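Local coordinates for protein serine-pyruvate aminotransferase (AgxT) (Sulfolobus solfataricus, PDB 3ZRP) that probably catalyses the pyridoxal-phosphate-dependent transfer of an amino group from serine to pyruvate, and perhaps from alanine to glyoxylate, at residues S187-L199 against P245-I259. Numbering follows the deposited sequence. Where two conformers were deposited one is given.
Sequences SQKALGSAAGLGL and PVHVILQLAEAFRLI. With PLP (pyridoxal-5'-phosphate), chain C.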
loop_
_atom_site.group_PDB
_atom_site.type_symbol
_atom_site.label_atom_id
_atom_site.label_comp_id
_atom_site.label_asym_id
_atom_site.label_seq_id
_atom_site.Cartn_x
_atom_site.Cartn_y
_atom_site.Cartn_z
ATOM N N SER A 187 5.007 -9.132 -0.646
ATOM C CA SER A 187 6.098 -8.975 -1.597
ATOM C C SER A 187 7.512 -9.069 -0.997
ATOM O O SER A 187 8.466 -9.458 -1.674
ATOM C CB SER A 187 5.911 -7.706 -2.437
ATOM O OG SER A 187 5.721 -6.550 -1.644
ATOM N N GLN A 188 7.640 -8.722 0.277
ATOM C CA GLN A 188 8.953 -8.434 0.858
ATOM C C GLN A 188 9.600 -9.555 1.653
ATOM O O GLN A 188 10.664 -9.331 2.262
ATOM C CB GLN A 188 8.888 -7.160 1.745
ATOM C CG GLN A 188 8.255 -7.318 3.169
ATOM C CD GLN A 188 6.707 -7.464 3.184
ATOM O OE1 GLN A 188 6.036 -7.397 2.141
ATOM N NE2 GLN A 188 6.156 -7.731 4.366
ATOM N N LYS A 189 8.999 -10.742 1.680
ATOM C CA LYS A 189 9.603 -11.801 2.513
ATOM C C LYS A 189 10.382 -12.820 1.641
ATOM O O LYS A 189 11.416 -12.440 1.033
ATOM C CB LYS A 189 8.625 -12.354 3.589
ATOM C CG LYS A 189 8.297 -11.275 4.713
ATOM C CD LYS A 189 7.658 -11.748 6.060
ATOM C CE LYS A 189 7.036 -10.544 6.910
ATOM N NZ LYS A 189 6.333 -10.889 8.241
ATOM N N ALA A 190 9.917 -14.066 1.521
ATOM C CA ALA A 190 10.700 -15.065 0.775
ATOM C C ALA A 190 10.740 -14.820 -0.740
ATOM O O ALA A 190 11.616 -15.352 -1.442
ATOM C CB ALA A 190 10.269 -16.489 1.117
ATOM N N LEU A 191 9.820 -13.987 -1.237
ATOM C CA LEU A 191 9.858 -13.551 -2.634
ATOM C C LEU A 191 10.992 -12.555 -2.847
ATOM O O LEU A 191 11.475 -12.393 -3.966
ATOM C CB LEU A 191 8.518 -12.944 -3.073
ATOM C CG LEU A 191 7.325 -13.902 -2.994
ATOM C CD1 LEU A 191 6.024 -13.201 -3.347
ATOM C CD2 LEU A 191 7.535 -15.162 -3.905
ATOM N N GLY A 192 11.415 -11.895 -1.762
ATOM C CA GLY A 192 12.612 -11.025 -1.787
ATOM C C GLY A 192 12.468 -9.782 -2.654
ATOM O O GLY A 192 13.439 -9.339 -3.267
ATOM N N SER A 193 11.263 -9.204 -2.709
ATOM C CA SER A 193 11.054 -7.966 -3.481
ATOM C C SER A 193 10.793 -6.778 -2.548
ATOM O O SER A 193 10.852 -6.907 -1.319
ATOM C CB SER A 193 9.905 -8.137 -4.457
ATOM O OG SER A 193 9.887 -7.034 -5.346
ATOM N N ALA A 194 10.522 -5.610 -3.114
ATOM C CA ALA A 194 10.281 -4.430 -2.260
ATOM C C ALA A 194 8.894 -4.522 -1.584
ATOM O O ALA A 194 7.964 -5.087 -2.158
ATOM C CB ALA A 194 10.394 -3.156 -3.088
ATOM N N ALA A 195 8.760 -3.939 -0.389
ATOM C CA ALA A 195 7.513 -3.955 0.390
ATOM C C ALA A 195 6.429 -3.073 -0.214
ATOM O O ALA A 195 6.747 -2.105 -0.934
ATOM C CB ALA A 195 7.790 -3.519 1.849
ATOM N N GLY A 196 5.158 -3.417 0.055
ATOM C CA GLY A 196 4.017 -2.606 -0.409
ATOM C C GLY A 196 2.868 -3.340 -1.091
ATOM O O GLY A 196 1.875 -2.720 -1.468
ATOM N N LEU A 197 2.996 -4.663 -1.217
ATOM C CA LEU A 197 1.986 -5.499 -1.881
ATOM C C LEU A 197 1.593 -6.706 -1.044
ATOM O O LEU A 197 2.467 -7.391 -0.492
ATOM C CB LEU A 197 2.510 -5.993 -3.241
ATOM C CG LEU A 197 2.914 -4.923 -4.254
ATOM C CD1 LEU A 197 3.621 -5.603 -5.466
ATOM C CD2 LEU A 197 1.707 -4.113 -4.691
ATOM N N GLY A 198 0.289 -6.962 -0.956
ATOM C CA GLY A 198 -0.228 -8.233 -0.462
ATOM C C GLY A 198 -0.568 -9.056 -1.702
ATOM O O GLY A 198 -0.879 -8.465 -2.731
ATOM N N LEU A 199 -0.424 -10.382 -1.625
ATOM C CA LEU A 199 -0.656 -11.259 -2.784
ATOM C C LEU A 199 -1.566 -12.416 -2.418
ATOM O O LEU A 199 -1.385 -13.049 -1.393
ATOM C CB LEU A 199 0.668 -11.810 -3.328
ATOM C CG LEU A 199 1.630 -10.879 -4.063
ATOM C CD1 LEU A 199 2.356 -10.046 -3.079
ATOM C CD2 LEU A 199 2.622 -11.703 -4.879
ATOM N N PRO A 245 0.666 0.334 -6.223
ATOM C CA PRO A 245 2.047 0.749 -6.117
ATOM C C PRO A 245 2.815 0.349 -7.407
ATOM O O PRO A 245 3.445 -0.728 -7.472
ATOM C CB PRO A 245 2.554 0.008 -4.870
ATOM C CG PRO A 245 1.297 -0.447 -4.136
ATOM C CD PRO A 245 0.365 -0.754 -5.272
ATOM N N VAL A 246 2.763 1.243 -8.399
ATOM C CA VAL A 246 3.178 0.932 -9.792
ATOM C C VAL A 246 4.617 0.375 -9.851
ATOM O O VAL A 246 4.867 -0.717 -10.405
ATOM C CB VAL A 246 2.960 2.177 -10.723
ATOM C CG1 VAL A 246 3.650 2.026 -12.064
ATOM C CG2 VAL A 246 1.450 2.444 -10.935
ATOM N N HIS A 247 5.554 1.113 -9.252
ATOM C CA HIS A 247 6.971 0.739 -9.303
ATOM C C HIS A 247 7.303 -0.484 -8.442
ATOM O O HIS A 247 8.234 -1.240 -8.749
ATOM C CB HIS A 247 7.854 1.950 -9.018
ATOM C CG HIS A 247 7.750 3.023 -10.070
ATOM N ND1 HIS A 247 6.719 3.943 -10.105
ATOM C CD2 HIS A 247 8.534 3.297 -11.143
ATOM C CE1 HIS A 247 6.878 4.738 -11.153
ATOM N NE2 HIS A 247 7.969 4.364 -11.800
ATOM N N VAL A 248 6.543 -0.683 -7.368
ATOM C CA VAL A 248 6.714 -1.864 -6.510
ATOM C C VAL A 248 6.323 -3.115 -7.312
ATOM O O VAL A 248 6.921 -4.171 -7.156
ATOM C CB VAL A 248 5.860 -1.740 -5.224
ATOM C CG1 VAL A 248 5.963 -2.986 -4.355
ATOM C CG2 VAL A 248 6.338 -0.547 -4.430
ATOM N N ILE A 249 5.306 -2.977 -8.143
ATOM C CA ILE A 249 4.833 -4.094 -8.988
ATOM C C ILE A 249 5.845 -4.415 -10.118
ATOM O O ILE A 249 6.010 -5.586 -10.509
ATOM C CB ILE A 249 3.436 -3.809 -9.555
ATOM C CG1 ILE A 249 2.381 -3.926 -8.432
ATOM C CG2 ILE A 249 3.060 -4.830 -10.658
ATOM C CD1 ILE A 249 1.009 -3.354 -8.758
ATOM N N LEU A 250 6.504 -3.386 -10.647
ATOM C CA LEU A 250 7.599 -3.590 -11.621
ATOM C C LEU A 250 8.729 -4.405 -10.975
ATOM O O LEU A 250 9.256 -5.357 -11.577
ATOM C CB LEU A 250 8.157 -2.236 -12.102
ATOM C CG LEU A 250 7.230 -1.286 -12.894
ATOM C CD1 LEU A 250 7.964 0.016 -13.269
ATOM C CD2 LEU A 250 6.680 -1.974 -14.108
ATOM N N GLN A 251 9.107 -4.011 -9.751
ATOM C CA GLN A 251 10.119 -4.744 -8.989
ATOM C C GLN A 251 9.681 -6.201 -8.756
ATOM O O GLN A 251 10.480 -7.133 -8.940
ATOM C CB GLN A 251 10.450 -4.016 -7.669
ATOM C CG GLN A 251 11.155 -2.675 -7.901
ATOM C CD GLN A 251 11.181 -1.745 -6.687
ATOM O OE1 GLN A 251 10.168 -1.526 -6.032
ATOM N NE2 GLN A 251 12.341 -1.162 -6.415
ATOM N N LEU A 252 8.418 -6.392 -8.368
ATOM C CA LEU A 252 7.849 -7.735 -8.157
ATOM C C LEU A 252 7.956 -8.626 -9.420
ATOM O O LEU A 252 8.261 -9.816 -9.312
ATOM C CB LEU A 252 6.378 -7.681 -7.646
ATOM C CG LEU A 252 5.711 -9.051 -7.357
ATOM C CD1 LEU A 252 6.440 -9.843 -6.234
ATOM C CD2 LEU A 252 4.212 -8.939 -7.028
ATOM N N ALA A 253 7.693 -8.065 -10.599
ATOM C CA ALA A 253 7.747 -8.880 -11.842
ATOM C C ALA A 253 9.167 -9.410 -12.111
ATOM O O ALA A 253 9.362 -10.556 -12.586
ATOM C CB ALA A 253 7.236 -8.071 -13.036
ATOM N N GLU A 254 10.143 -8.568 -11.795
ATOM C CA GLU A 254 11.541 -8.914 -11.904
ATOM C C GLU A 254 11.936 -9.961 -10.859
ATOM O O GLU A 254 12.693 -10.874 -11.173
ATOM C CB GLU A 254 12.412 -7.658 -11.770
ATOM C CG GLU A 254 13.938 -7.890 -11.884
ATOM C CD GLU A 254 14.403 -8.442 -13.257
ATOM O OE1 GLU A 254 13.595 -8.544 -14.209
ATOM O OE2 GLU A 254 15.603 -8.771 -13.374
ATOM N N ALA A 255 11.453 -9.829 -9.616
ATOM C CA ALA A 255 11.670 -10.904 -8.632
ATOM C C ALA A 255 11.126 -12.229 -9.172
ATOM O O ALA A 255 11.811 -13.264 -9.108
ATOM C CB ALA A 255 11.037 -10.564 -7.274
ATOM N N PHE A 256 9.914 -12.216 -9.716
ATOM C CA PHE A 256 9.356 -13.457 -10.247
ATOM C C PHE A 256 10.163 -14.020 -11.436
ATOM O O PHE A 256 10.241 -15.255 -11.601
ATOM C CB PHE A 256 7.883 -13.290 -10.641
ATOM C CG PHE A 256 6.912 -13.471 -9.500
ATOM C CD1 PHE A 256 6.911 -14.646 -8.738
ATOM C CD2 PHE A 256 5.973 -12.477 -9.204
ATOM C CE1 PHE A 256 6.002 -14.816 -7.685
ATOM C CE2 PHE A 256 5.057 -12.645 -8.161
ATOM C CZ PHE A 256 5.075 -13.811 -7.398
ATOM N N ARG A 257 10.742 -13.136 -12.257
ATOM C CA ARG A 257 11.594 -13.584 -13.386
ATOM C C ARG A 257 12.791 -14.358 -12.835
ATOM O O ARG A 257 13.079 -15.458 -13.284
ATOM C CB ARG A 257 12.036 -12.420 -14.288
ATOM C CG ARG A 257 12.580 -12.855 -15.688
ATOM C CD ARG A 257 13.208 -11.667 -16.474
ATOM N NE ARG A 257 14.317 -11.048 -15.736
ATOM C CZ ARG A 257 15.565 -11.525 -15.691
ATOM N NH1 ARG A 257 15.895 -12.638 -16.352
ATOM N NH2 ARG A 257 16.493 -10.884 -14.987
ATOM N N LEU A 258 13.449 -13.790 -11.821
ATOM C CA LEU A 258 14.578 -14.444 -11.157
ATOM C C LEU A 258 14.210 -15.771 -10.461
ATOM O O LEU A 258 14.989 -16.720 -10.515
ATOM C CB LEU A 258 15.247 -13.476 -10.194
ATOM C CG LEU A 258 15.839 -12.238 -10.897
ATOM C CD1 LEU A 258 16.375 -11.231 -9.886
ATOM C CD2 LEU A 258 16.919 -12.647 -11.929
ATOM N N ILE A 259 13.022 -15.841 -9.860
ATOM C CA ILE A 259 12.529 -17.063 -9.200
ATOM C C ILE A 259 12.298 -18.170 -10.228
ATOM O O ILE A 259 12.712 -19.319 -10.006
ATOM C CB ILE A 259 11.245 -16.788 -8.346
ATOM C CG1 ILE A 259 11.594 -15.907 -7.136
ATOM C CG2 ILE A 259 10.594 -18.085 -7.893
ATOM C CD1 ILE A 259 10.376 -15.412 -6.320
HETATM N N1 PLP C . 1.925 -13.085 8.637
HETATM C C2 PLP C . 3.218 -13.496 8.867
HETATM C C2A PLP C . 3.485 -14.963 9.084
HETATM C C3 PLP C . 4.279 -12.563 8.880
HETATM O O3 PLP C . 5.432 -12.950 9.046
HETATM C C4 PLP C . 4.027 -11.205 8.656
HETATM C C4A PLP C . 5.205 -10.223 8.639
HETATM C C5 PLP C . 2.684 -10.820 8.449
HETATM C C6 PLP C . 1.639 -11.766 8.413
HETATM C C5A PLP C . 2.276 -9.396 8.214
HETATM O O4P PLP C . 2.732 -8.859 6.970
HETATM P P PLP C . 2.865 -7.303 6.695
HETATM O O1P PLP C . 3.373 -7.288 5.288
HETATM O O2P PLP C . 3.869 -6.873 7.712
HETATM O O3P PLP C . 1.484 -6.788 6.903
HETATM O O HOH W 1 7.744 -5.809 -4.955
#
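Leu197 pushes its forked end into a hollow formed by Val248, Ile249 and Leu252 of helix 246-259 and by Pro245 at its N-cap. One prong, CD1, lies 3.6 Å from CG1 of Ile249, whose chain it crosses at about a right angle; the other, CD2, slides past the Pro245 ring, 3.7 Å from its CD. A branched leucine suits this place because its two methyls spread, CD2 to Pro245 and CD1 to Ile249 and Leu252, with CG against Val248 CG1, and an alanine here would probably leave a gap between Pro245 and Leu252. On the loop, Leu191 sends CD2 to Ile259 CD1, 3.7 Å away. Small residues let the loop approach closely: Ala194 CB rests 3.4 Å from Gln251 OE1, and Ser193 CB meets the methyl of Ala255. With Ser193 OG anti to its own N (chi1 -169°), the hydroxyl donates to a water, which in turn donates to Ala194 O and Val248 O, joining loop and helix. Gly196 fits because at its backbone angles (phi 132°) a CB would jam against Ala195 O and also come close to Val248 CG1. Behind this packing, Lys189 is covalently linked through NZ to PLP C4A as the internal aldimine, while Gln188 NE2 donates to the phosphate at 3.0 Å from O1P. The contact thus joins the cofactor-bearing loop to a helix of this class-V aminotransferase: strand 197-202 runs between 182-186 and 55-60, Ile58 touches Leu197, Leu199 and Leu252, helix 31-48 packs on Leu199 and Ile249, and Val248 meets Val248 of the second subunit.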